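Long-range contacts in biliverdin reductase (Synechocystis sp., PDB 5B3T), which reduces biliverdin, a tetrapyrrole of the heme-degrading pathway, in an NAD(P)H-dependent reaction, using a Rossmann-fold domain of the Gfo/Idh/MocA family: residues V41-N46 with F58-Q63; A68-P73 with E92-A97; A184-I189 with A234-G239; V202-R207 with A222-Q227. All coordinates share one frame; numbering follows the deposited sequence.

Interaction 1 (V41-N46 with F58-Q63); sequences VSFWGN and FGVRPQ
A single direct hydrogen bond joins segments 41-46 and 58-63: Gln63 N donates to Phe43 O at 2.8 Å, with 165° at the hydrogen and the donor almost on the C=O axis. The same carbonyl oxygen also receives a CA-H...O contact from Pro62. Water 1 bridges the backbones, accepting from Gly45 N and donating to Gln63 O at 2.8 Å. That oxygen lies at the edge of the Trp44 indole, near its plane, 3.4 Å from CD1.

Side-chain packing centres on Phe43. With CG in the crowded position between backbone N and carbonyl carbon (chi1 83°), its side chain lies beside that of Pro62, pointing the same way, CZ 3.7 Å from Pro62 CB. Val60 O sits at the ring edge. Val60 points toward the strand and lays CG1, anti to its N, 3.2 Å from Val41 O and 3.5 Å from Ser42 CA. Gln63 bends at chi2, its CG 4.0 Å from Ser42 CB. The Phe43 ring also packs on Phe54 and on Thr21, which binds NADP(+), absent from this model. The chain thus returns from helix 48-58 along edge strand 38-44, whose end leads to Asn46 of the same site, as in a Rossmann-fold dinucleotide-binding domain.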
loop_
_atom_site.group_PDB
_atom_site.type_symbol
_atom_site.label_atom_id
_atom_site.label_comp_id
_atom_site.label_asym_id
_atom_site.label_seq_id
_atom_site.Cartn_x
_atom_site.Cartn_y
_atom_site.Cartn_z
ATOM N N VAL A 41 -6.343 -1.916 -21.987
ATOM C CA VAL A 41 -6.595 -3.028 -22.901
ATOM C C VAL A 41 -7.326 -4.175 -22.213
ATOM O O VAL A 41 -8.300 -4.704 -22.749
ATOM C CB VAL A 41 -5.272 -3.508 -23.535
ATOM C CG1 VAL A 41 -5.484 -4.822 -24.278
ATOM C CG2 VAL A 41 -4.706 -2.441 -24.458
ATOM N N SER A 42 -6.868 -4.588 -21.033
ATOM C CA SER A 42 -7.467 -5.730 -20.357
ATOM C C SER A 42 -7.370 -5.546 -18.850
ATOM O O SER A 42 -6.698 -4.639 -18.352
ATOM C CB SER A 42 -6.803 -7.045 -20.780
ATOM O OG SER A 42 -5.423 -7.047 -20.460
ATOM N N PHE A 43 -8.059 -6.421 -18.125
ATOM C CA PHE A 43 -7.958 -6.459 -16.674
ATOM C C PHE A 43 -8.301 -7.863 -16.198
ATOM O O PHE A 43 -8.834 -8.684 -16.948
ATOM C CB PHE A 43 -8.864 -5.415 -16.010
ATOM C CG PHE A 43 -10.285 -5.865 -15.843
ATOM C CD1 PHE A 43 -11.175 -5.793 -16.902
ATOM C CD2 PHE A 43 -10.734 -6.360 -14.629
ATOM C CE1 PHE A 43 -12.485 -6.208 -16.753
ATOM C CE2 PHE A 43 -12.043 -6.777 -14.474
ATOM C CZ PHE A 43 -12.919 -6.699 -15.537
ATOM N N TRP A 44 -7.978 -8.127 -14.933
ATOM C CA TRP A 44 -8.314 -9.380 -14.272
ATOM C C TRP A 44 -8.818 -9.066 -12.872
ATOM O O TRP A 44 -8.266 -8.203 -12.186
ATOM C CB TRP A 44 -7.102 -10.327 -14.204
ATOM C CG TRP A 44 -7.338 -11.602 -13.427
ATOM C CD1 TRP A 44 -7.811 -12.785 -13.917
ATOM C CD2 TRP A 44 -7.086 -11.819 -12.032
ATOM N NE1 TRP A 44 -7.877 -13.722 -12.913
ATOM C CE2 TRP A 44 -7.439 -13.154 -11.746
ATOM C CE3 TRP A 44 -6.603 -11.013 -10.996
ATOM C CZ2 TRP A 44 -7.324 -13.700 -10.468
ATOM C CZ3 TRP A 44 -6.490 -11.558 -9.728
ATOM C CH2 TRP A 44 -6.848 -12.888 -9.475
ATOM N N GLY A 45 -9.878 -9.757 -12.466
ATOM C CA GLY A 45 -10.393 -9.641 -11.116
ATOM C C GLY A 45 -10.428 -10.993 -10.436
ATOM O O GLY A 45 -10.484 -12.026 -11.109
ATOM N N ASN A 46 -10.393 -11.008 -9.105
ATOM C CA ASN A 46 -10.370 -12.267 -8.372
ATOM C C ASN A 46 -11.759 -12.786 -8.023
ATOM O O ASN A 46 -11.903 -13.982 -7.749
ATOM C CB ASN A 46 -9.555 -12.118 -7.084
ATOM C CG ASN A 46 -10.222 -11.203 -6.076
ATOM O OD1 ASN A 46 -10.233 -9.984 -6.239
ATOM N ND2 ASN A 46 -10.787 -11.790 -5.027
ATOM N N PHE A 58 -15.651 0.343 -17.066
ATOM C CA PHE A 58 -14.554 0.722 -17.944
ATOM C C PHE A 58 -14.606 0.062 -19.313
ATOM O O PHE A 58 -13.622 0.152 -20.049
ATOM C CB PHE A 58 -13.209 0.416 -17.278
ATOM C CG PHE A 58 -12.982 1.172 -16.002
ATOM C CD1 PHE A 58 -12.725 2.532 -16.026
ATOM C CD2 PHE A 58 -13.022 0.524 -14.781
ATOM C CE1 PHE A 58 -12.516 3.235 -14.853
ATOM C CE2 PHE A 58 -12.813 1.219 -13.601
ATOM C CZ PHE A 58 -12.560 2.578 -13.637
ATOM N N GLY A 59 -15.719 -0.578 -19.680
ATOM C CA GLY A 59 -15.884 -1.131 -21.015
ATOM C C GLY A 59 -14.650 -1.824 -21.556
ATOM O O GLY A 59 -14.185 -1.530 -22.664
ATOM N N VAL A 60 -14.082 -2.710 -20.746
ATOM C CA VAL A 60 -12.900 -3.482 -21.098
ATOM C C VAL A 60 -13.213 -4.945 -20.826
ATOM O O VAL A 60 -13.892 -5.269 -19.845
ATOM C CB VAL A 60 -11.660 -3.020 -20.302
ATOM C CG1 VAL A 60 -10.509 -3.977 -20.492
ATOM C CG2 VAL A 60 -11.242 -1.633 -20.741
ATOM N N ARG A 61 -12.735 -5.832 -21.708
ATOM C CA ARG A 61 -13.140 -7.196 -21.395
ATOM C C ARG A 61 -12.142 -7.852 -20.444
ATOM O O ARG A 61 -10.937 -7.603 -20.537
ATOM C CB ARG A 61 -13.258 -8.029 -22.663
ATOM C CG ARG A 61 -14.514 -7.741 -23.464
ATOM C CD ARG A 61 -14.670 -8.693 -24.642
ATOM N NE ARG A 61 -13.617 -8.534 -25.644
ATOM C CZ ARG A 61 -12.512 -9.275 -25.704
ATOM N NH1 ARG A 61 -12.304 -10.242 -24.821
ATOM N NH2 ARG A 61 -11.616 -9.049 -26.655
ATOM N N PRO A 62 -12.623 -8.692 -19.532
ATOM C CA PRO A 62 -11.721 -9.332 -18.570
ATOM C C PRO A 62 -10.960 -10.502 -19.176
ATOM O O PRO A 62 -11.470 -11.229 -20.034
ATOM C CB PRO A 62 -12.674 -9.811 -17.468
ATOM C CG PRO A 62 -13.964 -10.045 -18.184
ATOM C CD PRO A 62 -14.039 -8.984 -19.248
ATOM N N GLN A 63 -9.721 -10.669 -18.724
ATOM C CA GLN A 63 -8.980 -11.898 -18.964
ATOM C C GLN A 63 -9.345 -12.925 -17.899
ATOM O O GLN A 63 -9.602 -12.583 -16.741
ATOM C CB GLN A 63 -7.473 -11.636 -18.951
ATOM C CG GLN A 63 -6.931 -10.955 -20.201
ATOM C CD GLN A 63 -6.383 -11.943 -21.214
ATOM O OE1 GLN A 63 -6.716 -13.128 -21.185
ATOM N NE2 GLN A 63 -5.529 -11.460 -22.109
HETATM O O HOH W 1 -11.044 -11.728 -14.491
#

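Interaction 2 (A68-P73 with E92-A97); sequences ALINDP and EAALQA
The last turns of helices 66-70 and 87-96 meet here: the backbones come nearest at Ile70 and Ala94, whose CA atoms are 5.3 Å apart, and helix 87-96 gives way close by, at Ala97. In segment 92-97 the last turn is held by Ala97 N bonding to Ala93 O at 3.0 Å, and in segment 68-73 Asp72 N bonds to Leu69 O.

Ile70 carries the contact almost alone. Its CB points at helix 87-96, and CG1 occupies the crowded position between backbone N and carbonyl carbon (chi1 61°), with chi2 at 108°, off the usual staggered values. These torsions swing CD1 over to Ala93, where it lies 3.7 Å from Ala93 CB and 3.6 Å from Ala93 O. The other branch, CG2, anti to the carbonyl carbon, meets Ala94 CB at 4.2 Å. One branched side chain therefore divides its two methyl groups between successive alanines; that the side chains it meets are single methyls is consistent with the close approach of the backbones.

Ala97 CB projects back toward the first helix and sits 3.5 Å from Ile70 O. Asn71 OD1 brushes the same methyl at 4.0 Å, while Asn71 ND2 turns back to bond with Gln67 O. Behind the contact, Ala94 rests on Val101 of strand 100-104. The arrangement is helix-to-helix packing on one side of the parallel sheet of the Rossmann-fold domain.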
loop_
_atom_site.group_PDB
_atom_site.type_symbol
_atom_site.label_atom_id
_atom_site.label_comp_id
_atom_site.label_asym_id
_atom_site.label_seq_id
_atom_site.Cartn_x
_atom_site.Cartn_y
_atom_site.Cartn_z
ATOM N N ALA A 68 -2.590 -15.112 -18.152
ATOM C CA ALA A 68 -2.856 -14.782 -19.548
ATOM C C ALA A 68 -2.720 -13.285 -19.797
ATOM O O ALA A 68 -2.228 -12.868 -20.853
ATOM C CB ALA A 68 -4.249 -15.268 -19.949
ATOM N N LEU A 69 -3.156 -12.461 -18.841
ATOM C CA LEU A 69 -3.052 -11.014 -18.998
ATOM C C LEU A 69 -1.602 -10.578 -19.157
ATOM O O LEU A 69 -1.265 -9.831 -20.081
ATOM C CB LEU A 69 -3.698 -10.305 -17.804
ATOM C CG LEU A 69 -3.731 -8.772 -17.818
ATOM C CD1 LEU A 69 -4.964 -8.285 -17.090
ATOM C CD2 LEU A 69 -2.485 -8.161 -17.181
ATOM N N ILE A 70 -0.727 -11.028 -18.255
ATOM C CA ILE A 70 0.649 -10.545 -18.261
ATOM C C ILE A 70 1.436 -11.074 -19.453
ATOM O O ILE A 70 2.485 -10.513 -19.793
ATOM C CB ILE A 70 1.352 -10.897 -16.936
ATOM C CG1 ILE A 70 1.411 -12.412 -16.732
ATOM C CG2 ILE A 70 0.653 -10.221 -15.760
ATOM C CD1 ILE A 70 2.801 -12.994 -16.898
ATOM N N ASN A 71 0.961 -12.134 -20.106
ATOM C CA ASN A 71 1.621 -12.671 -21.289
ATOM C C ASN A 71 1.019 -12.157 -22.593
ATOM O O ASN A 71 1.472 -12.562 -23.669
ATOM C CB ASN A 71 1.579 -14.204 -21.273
ATOM C CG ASN A 71 2.571 -14.805 -20.293
ATOM O OD1 ASN A 71 3.767 -14.886 -20.576
ATOM N ND2 ASN A 71 2.079 -15.237 -19.139
ATOM N N ASP A 72 0.022 -11.283 -22.525
ATOM C CA ASP A 72 -0.591 -10.714 -23.723
ATOM C C ASP A 72 0.423 -9.839 -24.451
ATOM O O ASP A 72 0.953 -8.892 -23.854
ATOM C CB ASP A 72 -1.831 -9.901 -23.337
ATOM C CG ASP A 72 -2.626 -9.406 -24.542
ATOM O OD1 ASP A 72 -2.094 -9.369 -25.671
ATOM O OD2 ASP A 72 -3.806 -9.044 -24.351
ATOM N N PRO A 73 0.728 -10.112 -25.725
ATOM C CA PRO A 73 1.682 -9.261 -26.454
ATOM C C PRO A 73 1.157 -7.870 -26.774
ATOM O O PRO A 73 1.956 -7.008 -27.161
ATOM C CB PRO A 73 1.955 -10.057 -27.738
ATOM C CG PRO A 73 0.783 -10.960 -27.887
ATOM C CD PRO A 73 0.341 -11.302 -26.498
ATOM N N GLU A 92 7.001 -10.669 -10.672
ATOM C CA GLU A 92 8.086 -11.425 -11.293
ATOM C C GLU A 92 7.669 -11.976 -12.648
ATOM O O GLU A 92 8.440 -11.917 -13.614
ATOM C CB GLU A 92 8.542 -12.561 -10.377
ATOM C CG GLU A 92 9.602 -13.447 -11.016
ATOM C CD GLU A 92 10.197 -14.456 -10.056
ATOM O OE1 GLU A 92 9.473 -14.929 -9.155
ATOM O OE2 GLU A 92 11.393 -14.780 -10.206
ATOM N N ALA A 93 6.450 -12.516 -12.742
ATOM C CA ALA A 93 5.983 -13.059 -14.012
ATOM C C ALA A 93 5.858 -11.965 -15.065
ATOM O O ALA A 93 6.231 -12.165 -16.226
ATOM C CB ALA A 93 4.646 -13.775 -13.818
ATOM N N ALA A 94 5.339 -10.798 -14.673
ATOM C CA ALA A 94 5.184 -9.698 -15.620
ATOM C C ALA A 94 6.535 -9.190 -16.109
ATOM O O ALA A 94 6.697 -8.893 -17.299
ATOM C CB ALA A 94 4.386 -8.564 -14.980
ATOM N N LEU A 95 7.514 -9.076 -15.207
ATOM C CA LEU A 95 8.847 -8.645 -15.620
ATOM C C LEU A 95 9.493 -9.666 -16.545
ATOM O O LEU A 95 10.142 -9.300 -17.531
ATOM C CB LEU A 95 9.728 -8.403 -14.395
ATOM C CG LEU A 95 9.401 -7.177 -13.541
ATOM C CD1 LEU A 95 10.214 -7.183 -12.253
ATOM C CD2 LEU A 95 9.649 -5.904 -14.333
ATOM N N GLN A 96 9.323 -10.954 -16.242
ATOM C CA GLN A 96 9.880 -11.993 -17.098
ATOM C C GLN A 96 9.264 -11.966 -18.491
ATOM O O GLN A 96 9.932 -12.316 -19.472
ATOM C CB GLN A 96 9.682 -13.357 -16.442
ATOM C CG GLN A 96 10.553 -13.587 -15.212
ATOM C CD GLN A 96 12.009 -13.856 -15.559
ATOM O OE1 GLN A 96 12.416 -13.759 -16.718
ATOM N NE2 GLN A 96 12.788 -14.247 -14.559
ATOM N N ALA A 97 8.005 -11.548 -18.601
ATOM C CA ALA A 97 7.345 -11.395 -19.891
ATOM C C ALA A 97 7.663 -10.065 -20.563
ATOM O O ALA A 97 7.055 -9.745 -21.591
ATOM C CB ALA A 97 5.830 -11.546 -19.726
#

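Interaction 3 (A184-I189 with A234-G239); sequences AALSRI and AEVIYG
Val236 is the chief bump of this contact, a branched knob rising from strand 233-241 into a hollow lined by Ala185, Leu186 and Ile189 of helix 183-189. The segment axes approach to 8.8 Å and run nearly antiparallel, 154° between their directions, so the helix lies lengthwise over the strand.

The two methyls of Val236 enter separate parts of the hollow. CG1, anti to the backbone N (chi1 -178°), reaches the shallow floor formed by Ala185, where CB lies 3.6 Å away. The lack of a longer side chain at Ala185 coincides with the closest backbone approach, 6.9 Å between the CA atoms of Ala185 and Val236. Leu186 crosses Val236 obliquely and closes the side of the hollow, bringing CD2 to 4.2 Å from the same CG1.

CG2 goes the other way, toward Ile189. The two side chains meet tip to tip, and Ile189 CG1, anti to its backbone N, stands 4.0 Å from Val236 CG2, with Ile189 CG2 nearly as close at 4.1 Å. Ile189 also fills the low place over Ala234: its CG1 is 4.3 Å from Ala234 CB. Ala185 and Ile189, one helical turn apart, thus sit astride the valine and both point their CB at the strand.

All five residues are buried. Ala185 also touches Tyr158 of strand 153-163, Ile189 touches Leu226 of strand 217-228, and Leu186 touches Val317 of helix 309-325. This is helix-on-sheet packing within the alpha/beta C-terminal domain of the Gfo/Idh/MocA family.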
loop_
_atom_site.group_PDB
_atom_site.type_symbol
_atom_site.label_atom_id
_atom_site.label_comp_id
_atom_site.label_asym_id
_atom_site.label_seq_id
_atom_site.Cartn_x
_atom_site.Cartn_y
_atom_site.Cartn_z
ATOM N N ALA A 184 0.699 -3.363 5.808
ATOM C CA ALA A 184 0.287 -2.056 5.305
ATOM C C ALA A 184 0.535 -0.957 6.333
ATOM O O ALA A 184 1.009 0.130 5.985
ATOM C CB ALA A 184 -1.186 -2.089 4.899
ATOM N N ALA A 185 0.221 -1.222 7.603
ATOM C CA ALA A 185 0.412 -0.207 8.633
ATOM C C ALA A 185 1.887 0.130 8.809
ATOM O O ALA A 185 2.248 1.302 8.971
ATOM C CB ALA A 185 -0.195 -0.680 9.954
ATOM N N LEU A 186 2.756 -0.883 8.773
ATOM C CA LEU A 186 4.185 -0.634 8.928
ATOM C C LEU A 186 4.756 0.121 7.738
ATOM O O LEU A 186 5.749 0.843 7.884
ATOM C CB LEU A 186 4.929 -1.952 9.128
ATOM C CG LEU A 186 4.625 -2.661 10.445
ATOM C CD1 LEU A 186 5.254 -4.038 10.444
ATOM C CD2 LEU A 186 5.102 -1.838 11.633
ATOM N N SER A 187 4.155 -0.039 6.557
ATOM C CA SER A 187 4.562 0.770 5.414
ATOM C C SER A 187 4.295 2.246 5.673
ATOM O O SER A 187 5.128 3.101 5.350
ATOM C CB SER A 187 3.833 0.304 4.154
ATOM O OG SER A 187 4.090 1.174 3.063
ATOM N N ARG A 188 3.146 2.561 6.273
ATOM C CA ARG A 188 2.816 3.950 6.574
ATOM C C ARG A 188 3.810 4.554 7.558
ATOM O O ARG A 188 4.293 5.676 7.362
ATOM C CB ARG A 188 1.392 4.041 7.127
ATOM C CG ARG A 188 0.301 3.737 6.111
ATOM C CD ARG A 188 -0.238 5.014 5.472
ATOM N NE ARG A 188 0.807 5.793 4.811
ATOM C CZ ARG A 188 1.002 5.810 3.497
ATOM N NH1 ARG A 188 0.210 5.103 2.701
ATOM N NH2 ARG A 188 1.977 6.541 2.975
ATOM N N ILE A 189 4.134 3.819 8.624
ATOM C CA ILE A 189 4.969 4.375 9.680
ATOM C C ILE A 189 6.434 4.479 9.264
ATOM O O ILE A 189 7.212 5.178 9.923
ATOM C CB ILE A 189 4.825 3.531 10.962
ATOM C CG1 ILE A 189 5.176 4.359 12.198
ATOM C CG2 ILE A 189 5.708 2.289 10.896
ATOM C CD1 ILE A 189 4.268 5.552 12.416
ATOM N N ALA A 234 7.081 4.696 18.631
ATOM C CA ALA A 234 5.851 4.616 17.859
ATOM C C ALA A 234 5.097 3.341 18.205
ATOM O O ALA A 234 5.699 2.279 18.393
ATOM C CB ALA A 234 6.134 4.661 16.354
ATOM N N GLU A 235 3.777 3.459 18.290
ATOM C CA GLU A 235 2.886 2.326 18.480
ATOM C C GLU A 235 2.080 2.141 17.203
ATOM O O GLU A 235 1.509 3.106 16.685
ATOM C CB GLU A 235 1.960 2.553 19.677
ATOM C CG GLU A 235 2.691 2.895 20.967
ATOM C CD GLU A 235 1.756 3.397 22.049
ATOM O OE1 GLU A 235 0.597 3.727 21.726
ATOM O OE2 GLU A 235 2.182 3.475 23.219
ATOM N N VAL A 236 2.054 0.915 16.686
ATOM C CA VAL A 236 1.363 0.597 15.441
ATOM C C VAL A 236 0.413 -0.559 15.715
ATOM O O VAL A 236 0.855 -1.666 16.040
ATOM C CB VAL A 236 2.342 0.242 14.309
ATOM C CG1 VAL A 236 1.589 -0.022 13.019
ATOM C CG2 VAL A 236 3.357 1.359 14.114
ATOM N N ILE A 237 -0.888 -0.304 15.581
ATOM C CA ILE A 237 -1.934 -1.228 16.002
ATOM C C ILE A 237 -2.815 -1.553 14.803
ATOM O O ILE A 237 -3.261 -0.646 14.091
ATOM C CB ILE A 237 -2.782 -0.637 17.145
ATOM C CG1 ILE A 237 -1.888 0.016 18.202
ATOM C CG2 ILE A 237 -3.660 -1.710 17.773
ATOM C CD1 ILE A 237 -0.956 -0.946 18.908
ATOM N N TYR A 238 -3.074 -2.842 14.588
ATOM C CA TYR A 238 -3.971 -3.286 13.526
ATOM C C TYR A 238 -4.891 -4.359 14.080
ATOM O O TYR A 238 -4.429 -5.443 14.454
ATOM C CB TYR A 238 -3.198 -3.821 12.314
ATOM C CG TYR A 238 -4.086 -4.230 11.155
ATOM C CD1 TYR A 238 -4.600 -5.519 11.063
ATOM C CD2 TYR A 238 -4.412 -3.324 10.155
ATOM C CE1 TYR A 238 -5.413 -5.892 10.006
ATOM C CE2 TYR A 238 -5.222 -3.688 9.095
ATOM C CZ TYR A 238 -5.719 -4.973 9.026
ATOM O OH TYR A 238 -6.525 -5.339 7.972
ATOM N N GLY A 239 -6.186 -4.062 14.122
ATOM C CA GLY A 239 -7.170 -5.033 14.555
ATOM C C GLY A 239 -8.416 -5.019 13.695
ATOM O O GLY A 239 -8.857 -3.955 13.252
#

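Interaction 4 (V202-R207 with A222-Q227); sequences VDAQCR and ATAYLQ
Gln205 is the side chain to trace across this antiparallel pair. Its CB, on the same sheet face as Asp203, Thr223 and Tyr225, lies 3.8 Å from Thr223 OG1. CG stands anti to the carbonyl carbon, and the bend at chi2 (80°) turns the amide over the neighbouring strand, with CD 4.1 Å from that hydroxyl. OE1 accepts a hydrogen bond from Thr223 OG1 at 3.0 Å, the donor lying in the carbonyl plane. The same oxygen meets the Tyr225 ring at its edge, 3.6 Å from CE2.

Backbone bonds fix this register. Gln205 and Thr223 exchange N-H...O=C bonds, as do Asp203 and Tyr225, the straightest being Tyr225 N to Asp203 O at 2.7 Å and 177°. Between these hydrogen-bonded pairs lies the non-hydrogen-bonded pair Ala204-Ala224.

On the other face Val202 and Leu226 lie side by side, both valine methyls 3.8 Å from Leu226 CD2. Cys206 SG, anti to its N, meets Ala222 CB at 3.9 Å. Helix 309-325 covers part of this face through Cys321 and Cys325. The segment axes, 177° apart in direction, belong to a beta hairpin of strands 199-210 and 217-228 at the edge of the C-terminal domain's mixed sheet.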
loop_
_atom_site.group_PDB
_atom_site.type_symbol
_atom_site.label_atom_id
_atom_site.label_comp_id
_atom_site.label_asym_id
_atom_site.label_seq_id
_atom_site.Cartn_x
_atom_site.Cartn_y
_atom_site.Cartn_z
ATOM N N VAL A 202 12.374 -3.204 17.888
ATOM C CA VAL A 202 11.013 -3.642 17.592
ATOM C C VAL A 202 10.567 -4.650 18.640
ATOM O O VAL A 202 11.320 -5.562 18.990
ATOM C CB VAL A 202 10.902 -4.270 16.185
ATOM C CG1 VAL A 202 9.484 -4.728 15.911
ATOM C CG2 VAL A 202 11.362 -3.310 15.117
ATOM N N ASP A 203 9.341 -4.483 19.137
ATOM C CA ASP A 203 8.607 -5.529 19.841
ATOM C C ASP A 203 7.245 -5.633 19.178
ATOM O O ASP A 203 6.589 -4.612 18.951
ATOM C CB ASP A 203 8.450 -5.233 21.340
ATOM C CG ASP A 203 9.762 -4.876 22.005
ATOM O OD1 ASP A 203 10.627 -5.766 22.119
ATOM O OD2 ASP A 203 9.920 -3.708 22.425
ATOM N N ALA A 204 6.822 -6.854 18.857
ATOM C CA ALA A 204 5.570 -7.044 18.142
ATOM C C ALA A 204 4.891 -8.315 18.628
ATOM O O ALA A 204 5.559 -9.304 18.946
ATOM C CB ALA A 204 5.792 -7.109 16.627
ATOM N N GLN A 205 3.561 -8.272 18.692
ATOM C CA GLN A 205 2.738 -9.424 19.028
ATOM C C GLN A 205 1.592 -9.519 18.032
ATOM O O GLN A 205 1.098 -8.506 17.528
ATOM C CB GLN A 205 2.176 -9.339 20.459
ATOM C CG GLN A 205 3.231 -9.253 21.559
ATOM C CD GLN A 205 3.800 -7.854 21.716
ATOM O OE1 GLN A 205 3.136 -6.864 21.411
ATOM N NE2 GLN A 205 5.038 -7.767 22.189
ATOM N N CYS A 206 1.170 -10.750 17.752
ATOM C CA CYS A 206 0.092 -11.002 16.805
ATOM C C CYS A 206 -0.807 -12.092 17.368
ATOM O O CYS A 206 -0.338 -13.200 17.646
ATOM C CB CYS A 206 0.647 -11.404 15.436
ATOM S SG CYS A 206 -0.513 -11.214 14.066
ATOM N N ARG A 207 -2.088 -11.778 17.536
ATOM C CA ARG A 207 -3.072 -12.711 18.064
ATOM C C ARG A 207 -4.179 -12.910 17.039
ATOM O O ARG A 207 -4.677 -11.939 16.460
ATOM C CB ARG A 207 -3.658 -12.204 19.387
ATOM C CG ARG A 207 -4.786 -13.070 19.924
ATOM C CD ARG A 207 -5.268 -12.621 21.294
ATOM N NE ARG A 207 -6.305 -13.518 21.799
ATOM C CZ ARG A 207 -6.882 -13.409 22.992
ATOM N NH1 ARG A 207 -6.527 -12.434 23.818
ATOM N NH2 ARG A 207 -7.815 -14.276 23.359
ATOM N N ALA A 222 -2.910 -7.214 15.984
ATOM C CA ALA A 222 -1.466 -7.176 15.813
ATOM C C ALA A 222 -0.950 -5.837 16.313
ATOM O O ALA A 222 -1.468 -4.784 15.930
ATOM C CB ALA A 222 -1.074 -7.396 14.352
ATOM N N THR A 223 0.065 -5.883 17.173
ATOM C CA THR A 223 0.617 -4.698 17.808
ATOM C C THR A 223 2.121 -4.684 17.603
ATOM O O THR A 223 2.785 -5.703 17.811
ATOM C CB THR A 223 0.292 -4.671 19.306
ATOM O OG1 THR A 223 0.745 -5.887 19.912
ATOM C CG2 THR A 223 -1.205 -4.538 19.525
ATOM N N ALA A 224 2.655 -3.536 17.194
ATOM C CA ALA A 224 4.090 -3.357 17.026
ATOM C C ALA A 224 4.510 -2.081 17.735
ATOM O O ALA A 224 3.909 -1.022 17.524
ATOM C CB ALA A 224 4.480 -3.300 15.545
ATOM N N TYR A 225 5.534 -2.184 18.577
ATOM C CA TYR A 225 6.064 -1.049 19.319
ATOM C C TYR A 225 7.491 -0.803 18.853
ATOM O O TYR A 225 8.364 -1.662 19.025
ATOM C CB TYR A 225 5.986 -1.308 20.825
ATOM C CG TYR A 225 4.581 -1.657 21.263
ATOM C CD1 TYR A 225 3.576 -0.697 21.270
ATOM C CD2 TYR A 225 4.249 -2.952 21.640
ATOM C CE1 TYR A 225 2.285 -1.012 21.654
ATOM C CE2 TYR A 225 2.959 -3.277 22.029
ATOM C CZ TYR A 225 1.983 -2.302 22.034
ATOM O OH TYR A 225 0.699 -2.617 22.418
ATOM N N LEU A 226 7.718 0.360 18.248
ATOM C CA LEU A 226 8.937 0.646 17.508
ATOM C C LEU A 226 9.730 1.749 18.190
ATOM O O LEU A 226 9.159 2.717 18.703
ATOM C CB LEU A 226 8.623 1.074 16.072
ATOM C CG LEU A 226 7.692 0.198 15.232
ATOM C CD1 LEU A 226 7.454 0.841 13.877
ATOM C CD2 LEU A 226 8.260 -1.199 15.064
ATOM N N GLN A 227 11.051 1.603 18.177
ATOM C CA GLN A 227 11.961 2.656 18.603
ATOM C C GLN A 227 12.823 3.057 17.418
ATOM O O GLN A 227 13.509 2.213 16.828
ATOM C CB GLN A 227 12.817 2.208 19.788
ATOM C CG GLN A 227 11.992 1.883 21.019
ATOM C CD GLN A 227 12.836 1.542 22.226
ATOM O OE1 GLN A 227 12.559 0.577 22.936
ATOM N NE2 GLN A 227 13.870 2.336 22.468
#

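Overall arrangement
From the N terminus, interaction 1 closes the short loop around helix 48-58, returning the chain to edge strand 38-44 of the parallel sheet. Interaction 2 follows in series, closing the loop through strand 77-80. The two touch where Leu69 packs against Ser42 and the Phe43-Trp44 backbone, so they form one continuous patch of the nucleotide-binding domain. In the C-terminal domain, interaction 4 closes a hairpin nested inside the much longer loop closed by interaction 3. These two share the mixed sheet, with strands 217-228 and 233-241 adjacent. The pairs lie on opposite sides of the chain's centre, interactions 1 and 3 being about 32 Å apart between centres.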